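Local structure of macrophomate synthase intermolecular Diels-Alderase (Macrophoma commelinae, 1IZC) at residues S19-L32 and P168-I180. The protein belongs to the HpcH/HpaI aldolase/citrate lyase family of TIM-barrel enzymes and holds a magnesium ion together with pyruvic acid. The protein carries 1 engineered substitution. Sequence-based numbering, arbitrary orientation.
Sequences SAMLTYPGNLRQAL and PYNVATSNNHVCI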
loop_
_atom_site.group_PDB
_atom_site.type_symbol
_atom_site.label_atom_id
_atom_site.label_comp_id
_atom_site.label_asym_id
_atom_site.label_seq_id
_atom_site.Cartn_x
_atom_site.Cartn_y
_atom_site.Cartn_z
ATOM N N SER A 19 12.166 -18.075 20.155
ATOM C CA SER A 19 11.415 -17.846 21.390
ATOM C C SER A 19 10.168 -18.729 21.367
ATOM O O SER A 19 9.937 -19.451 20.396
ATOM C CB SER A 19 11.000 -16.380 21.498
ATOM O OG SER A 19 10.473 -16.111 22.782
ATOM N N ALA A 20 9.363 -18.671 22.425
ATOM C CA ALA A 20 8.149 -19.481 22.488
ATOM C C ALA A 20 7.197 -19.079 21.364
ATOM O O ALA A 20 6.462 -19.910 20.846
ATOM C CB ALA A 20 7.462 -19.312 23.841
ATOM N N MET A 21 7.196 -17.795 21.019
ATOM C CA MET A 21 6.350 -17.291 19.934
ATOM C C MET A 21 7.236 -16.553 18.946
ATOM O O MET A 21 8.115 -15.779 19.340
ATOM C CB MET A 21 5.267 -16.363 20.478
ATOM C CG MET A 21 4.372 -17.041 21.522
ATOM S SD MET A 21 2.875 -16.117 21.846
ATOM C CE MET A 21 3.549 -14.564 22.379
ATOM N N LEU A 22 6.989 -16.764 17.660
ATOM C CA LEU A 22 7.832 -16.158 16.634
ATOM C C LEU A 22 7.639 -14.663 16.418
ATOM O O LEU A 22 8.311 -14.062 15.580
ATOM C CB LEU A 22 7.679 -16.935 15.323
ATOM C CG LEU A 22 8.110 -18.406 15.429
ATOM C CD1 LEU A 22 7.854 -19.091 14.096
ATOM C CD2 LEU A 22 9.586 -18.518 15.809
ATOM N N THR A 23 6.727 -14.077 17.188
ATOM C CA THR A 23 6.471 -12.641 17.173
ATOM C C THR A 23 7.426 -11.975 18.165
ATOM O O THR A 23 7.441 -10.749 18.306
ATOM C CB THR A 23 5.036 -12.323 17.609
ATOM O OG1 THR A 23 4.716 -13.098 18.771
ATOM C CG2 THR A 23 4.051 -12.644 16.491
ATOM N N TYR A 24 8.216 -12.797 18.853
ATOM C CA TYR A 24 9.197 -12.302 19.822
ATOM C C TYR A 24 10.606 -12.631 19.352
ATOM O O TYR A 24 10.816 -13.594 18.611
ATOM C CB TYR A 24 8.930 -12.884 21.215
ATOM C CG TYR A 24 7.857 -12.113 21.927
ATOM C CD1 TYR A 24 6.513 -12.441 21.779
ATOM C CD2 TYR A 24 8.178 -10.979 22.672
ATOM C CE1 TYR A 24 5.512 -11.655 22.357
ATOM C CE2 TYR A 24 7.188 -10.188 23.248
ATOM C CZ TYR A 24 5.855 -10.531 23.089
ATOM O OH TYR A 24 4.866 -9.759 23.678
ATOM N N PRO A 25 11.603 -11.839 19.784
ATOM C CA PRO A 25 12.973 -12.106 19.344
ATOM C C PRO A 25 13.582 -13.423 19.772
ATOM O O PRO A 25 13.398 -13.868 20.906
ATOM C CB PRO A 25 13.761 -10.929 19.915
ATOM C CG PRO A 25 13.072 -10.696 21.231
ATOM C CD PRO A 25 11.579 -10.793 20.822
ATOM N N GLY A 26 14.304 -14.041 18.844
ATOM C CA GLY A 26 15.008 -15.269 19.146
ATOM C C GLY A 26 16.214 -14.871 19.981
ATOM O O GLY A 26 16.538 -13.680 20.092
ATOM N N ASN A 27 16.905 -15.849 20.555
ATOM C CA ASN A 27 18.035 -15.527 21.425
ATOM C C ASN A 27 19.368 -15.265 20.726
ATOM O O ASN A 27 20.262 -16.125 20.717
ATOM C CB ASN A 27 18.215 -16.624 22.475
ATOM C CG ASN A 27 19.036 -16.147 23.658
ATOM O OD1 ASN A 27 19.722 -15.131 23.567
ATOM N ND2 ASN A 27 18.976 -16.881 24.769
ATOM N N LEU A 28 19.510 -14.069 20.162
ATOM C CA LEU A 28 20.744 -13.700 19.479
ATOM C C LEU A 28 21.879 -13.602 20.499
ATOM O O LEU A 28 23.036 -13.887 20.184
ATOM C CB LEU A 28 20.567 -12.369 18.728
ATOM C CG LEU A 28 21.819 -11.771 18.073
ATOM C CD1 LEU A 28 22.370 -12.764 17.019
ATOM C CD2 LEU A 28 21.482 -10.420 17.430
ATOM N N ARG A 29 21.544 -13.202 21.725
ATOM C CA ARG A 29 22.548 -13.091 22.784
ATOM C C ARG A 29 23.296 -14.427 22.930
ATOM O O ARG A 29 24.541 -14.473 22.941
ATOM C CB ARG A 29 21.858 -12.723 24.111
ATOM C CG ARG A 29 22.796 -12.372 25.286
ATOM C CD ARG A 29 23.195 -10.882 25.279
ATOM N NE ARG A 29 22.029 -10.007 25.365
ATOM C CZ ARG A 29 21.360 -9.706 26.482
ATOM N NH1 ARG A 29 21.721 -10.190 27.672
ATOM N NH2 ARG A 29 20.300 -8.918 26.404
ATOM N N GLN A 30 22.537 -15.516 23.031
ATOM C CA GLN A 30 23.138 -16.833 23.191
ATOM C C GLN A 30 23.794 -17.307 21.902
ATOM O O GLN A 30 24.833 -17.968 21.929
ATOM C CB GLN A 30 22.092 -17.860 23.636
ATOM C CG GLN A 30 22.709 -19.179 24.089
ATOM C CD GLN A 30 23.653 -18.969 25.267
ATOM O OE1 GLN A 30 23.275 -18.355 26.264
ATOM N NE2 GLN A 30 24.883 -19.466 25.153
ATOM N N ALA A 31 23.192 -16.979 20.763
ATOM C CA ALA A 31 23.776 -17.398 19.491
ATOM C C ALA A 31 25.180 -16.829 19.355
ATOM O O ALA A 31 26.098 -17.515 18.898
ATOM C CB ALA A 31 22.904 -16.933 18.319
ATOM N N LEU A 32 25.348 -15.569 19.753
ATOM C CA LEU A 32 26.661 -14.941 19.672
ATOM C C LEU A 32 27.634 -15.590 20.647
ATOM O O LEU A 32 28.789 -15.823 20.300
ATOM C CB LEU A 32 26.568 -13.442 19.951
ATOM C CG LEU A 32 25.852 -12.659 18.840
ATOM C CD1 LEU A 32 25.599 -11.223 19.302
ATOM C CD2 LEU A 32 26.698 -12.686 17.571
ATOM N N PRO A 168 4.698 -13.601 31.605
ATOM C CA PRO A 168 3.498 -13.350 30.789
ATOM C C PRO A 168 3.592 -12.147 29.855
ATOM O O PRO A 168 2.826 -12.030 28.892
ATOM C CB PRO A 168 2.396 -13.150 31.837
ATOM C CG PRO A 168 2.901 -13.873 33.031
ATOM C CD PRO A 168 4.358 -13.502 33.035
ATOM N N TYR A 169 4.523 -11.249 30.140
ATOM C CA TYR A 169 4.680 -10.065 29.323
ATOM C C TYR A 169 5.948 -10.093 28.490
ATOM O O TYR A 169 6.267 -9.140 27.778
ATOM C CB TYR A 169 4.614 -8.848 30.229
ATOM C CG TYR A 169 3.326 -8.885 31.015
ATOM C CD1 TYR A 169 3.255 -9.542 32.248
ATOM C CD2 TYR A 169 2.147 -8.379 30.468
ATOM C CE1 TYR A 169 2.033 -9.703 32.914
ATOM C CE2 TYR A 169 0.923 -8.537 31.117
ATOM C CZ TYR A 169 0.871 -9.200 32.338
ATOM O OH TYR A 169 -0.346 -9.382 32.963
ATOM N N ASN A 170 6.658 -11.209 28.585
ATOM C CA ASN A 170 7.885 -11.415 27.836
ATOM C C ASN A 170 8.946 -10.351 28.082
ATOM O O ASN A 170 9.761 -10.038 27.219
ATOM C CB ASN A 170 7.546 -11.547 26.338
ATOM C CG ASN A 170 7.246 -12.992 25.944
ATOM O OD1 ASN A 170 8.162 -13.782 25.757
ATOM N ND2 ASN A 170 5.959 -13.345 25.842
ATOM N N VAL A 171 8.934 -9.789 29.283
ATOM C CA VAL A 171 9.935 -8.803 29.645
ATOM C C VAL A 171 11.294 -9.499 29.756
ATOM O O VAL A 171 12.317 -8.934 29.384
ATOM C CB VAL A 171 9.584 -8.139 30.998
ATOM C CG1 VAL A 171 10.811 -7.460 31.589
ATOM C CG2 VAL A 171 8.477 -7.119 30.785
ATOM N N ALA A 172 11.304 -10.726 30.266
ATOM C CA ALA A 172 12.553 -11.470 30.411
ATOM C C ALA A 172 13.081 -11.835 29.028
ATOM O O ALA A 172 14.281 -11.757 28.756
ATOM C CB ALA A 172 12.322 -12.746 31.242
ATOM N N THR A 173 12.168 -12.244 28.156
ATOM C CA THR A 173 12.545 -12.613 26.794
ATOM C C THR A 173 13.281 -11.452 26.155
ATOM O O THR A 173 14.388 -11.602 25.618
ATOM C CB THR A 173 11.300 -12.923 25.959
ATOM O OG1 THR A 173 10.641 -14.059 26.516
ATOM C CG2 THR A 173 11.687 -13.209 24.502
ATOM N N SER A 174 12.665 -10.279 26.223
ATOM C CA SER A 174 13.253 -9.099 25.630
ATOM C C SER A 174 14.582 -8.692 26.245
ATOM O O SER A 174 15.555 -8.421 25.539
ATOM C CB SER A 174 12.266 -7.938 25.714
ATOM O OG SER A 174 11.114 -8.219 24.921
ATOM N N ASN A 175 14.648 -8.656 27.567
ATOM C CA ASN A 175 15.892 -8.222 28.181
ATOM C C ASN A 175 17.037 -9.240 28.115
ATOM O O ASN A 175 18.210 -8.864 28.218
ATOM C CB ASN A 175 15.618 -7.761 29.621
ATOM C CG ASN A 175 15.017 -6.340 29.683
ATOM O OD1 ASN A 175 14.662 -5.741 28.656
ATOM N ND2 ASN A 175 14.896 -5.805 30.897
ATOM N N ASN A 176 16.708 -10.513 27.909
ATOM C CA ASN A 176 17.728 -11.548 27.827
ATOM C C ASN A 176 18.142 -11.916 26.401
ATOM O O ASN A 176 19.235 -12.426 26.190
ATOM C CB ASN A 176 17.259 -12.836 28.515
ATOM C CG ASN A 176 16.984 -12.647 29.991
ATOM O OD1 ASN A 176 17.626 -11.841 30.653
ATOM N ND2 ASN A 176 16.036 -13.406 30.516
ATOM N N HIS A 177 17.274 -11.662 25.428
ATOM C CA HIS A 177 17.580 -12.053 24.046
ATOM C C HIS A 177 18.144 -10.965 23.146
ATOM O O HIS A 177 18.935 -11.254 22.242
ATOM C CB HIS A 177 16.318 -12.584 23.355
ATOM C CG HIS A 177 15.874 -13.935 23.826
ATOM N ND1 HIS A 177 14.866 -14.638 23.200
ATOM C CD2 HIS A 177 16.289 -14.710 24.858
ATOM C CE1 HIS A 177 14.681 -15.789 23.822
ATOM N NE2 HIS A 177 15.530 -15.859 24.832
ATOM N N VAL A 178 17.716 -9.727 23.387
ATOM C CA VAL A 178 18.082 -8.586 22.545
ATOM C C VAL A 178 19.501 -8.056 22.712
ATOM O O VAL A 178 19.981 -7.878 23.836
ATOM C CB VAL A 178 17.066 -7.440 22.751
ATOM C CG1 VAL A 178 17.465 -6.222 21.917
ATOM C CG2 VAL A 178 15.662 -7.920 22.350
ATOM N N CYS A 179 20.142 -7.779 21.577
ATOM C CA CYS A 179 21.528 -7.301 21.538
ATOM C C CYS A 179 21.714 -5.910 20.944
ATOM O O CYS A 179 20.944 -5.483 20.068
ATOM C CB CYS A 179 22.385 -8.275 20.729
ATOM S SG CYS A 179 22.372 -9.978 21.336
ATOM N N ILE A 180 22.751 -5.218 21.423
ATOM C CA ILE A 180 23.108 -3.884 20.948
ATOM C C ILE A 180 24.483 -3.972 20.283
ATOM O O ILE A 180 25.445 -4.493 20.868
ATOM C CB ILE A 180 23.182 -2.838 22.093
ATOM C CG1 ILE A 180 21.844 -2.709 22.792
ATOM C CG2 ILE A 180 23.535 -1.476 21.518
ATOM C CD1 ILE A 180 21.797 -1.549 23.794
HETATM O O HOH W 1 7.937 -15.388 23.397
HETATM O O HOH W 2 11.181 -16.364 25.387
HETATM O O HOH W 3 3.823 -11.461 26.243
HETATM O O HOH W 4 5.847 -7.998 25.462
HETATM O O HOH W 5 16.517 -18.275 25.577
HETATM O O HOH W 6 20.245 -14.883 26.962
#
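Arg-29 and His-177 carry most of the polar contact between the loop and first turn of helix 28-37 and the short helix 171-177, which leads into strand 179-184 of the TIM barrel; helix 28-37 packs here against the N-terminal ends of barrel strands, touching Cys-179 of this strand and, through Leu-28, Leu-97 and Ile-99 of strand 97-101. The hydrogen bonds gather where helix 171-177 ends. Bent at chi2 (86°) and chi3, the Arg-29 side chain folds back over this end, so that NH2 reaches Asn-175 O and Val-178 O, each at 2.8 Å. Val-178 O lies near the guanidinium plane and also accepts from Tyr-140 OH, whereas Asn-176 O sits over one guanidinium face. Arg-29 N also donates to His-177 O. On the imidazole, ND1 gives an almost straight bond (176°) to Pro-25 O, 2.8 Å away in the ring plane, which, with the Asn-27 stack, helps to hold the ring's orientation.

Asn-27, the N-cap of helix 28-37, places CB over the centre of the His-177 ring, 3.6 Å from its centroid, in a CH-pi contact, and the amide continues over the CD2 and NE2 side, its plane 18° from the ring's. Farther along, the Asn-170 amide lies nearly parallel to the Tyr-24 ring, covering one face, with Asn-170 CB 3.4 Å from Tyr-24 CE2.

Apolar contacts are fewer: Pro-25 CG meets Val-178 CG2, and Cys-179 SG nestles against Leu-28 and Leu-32.

One water links Tyr-24 OH to Tyr-169 O, and another joins Asn-27 ND2 to His-177 NE2, lying 2.7 Å from that NE2.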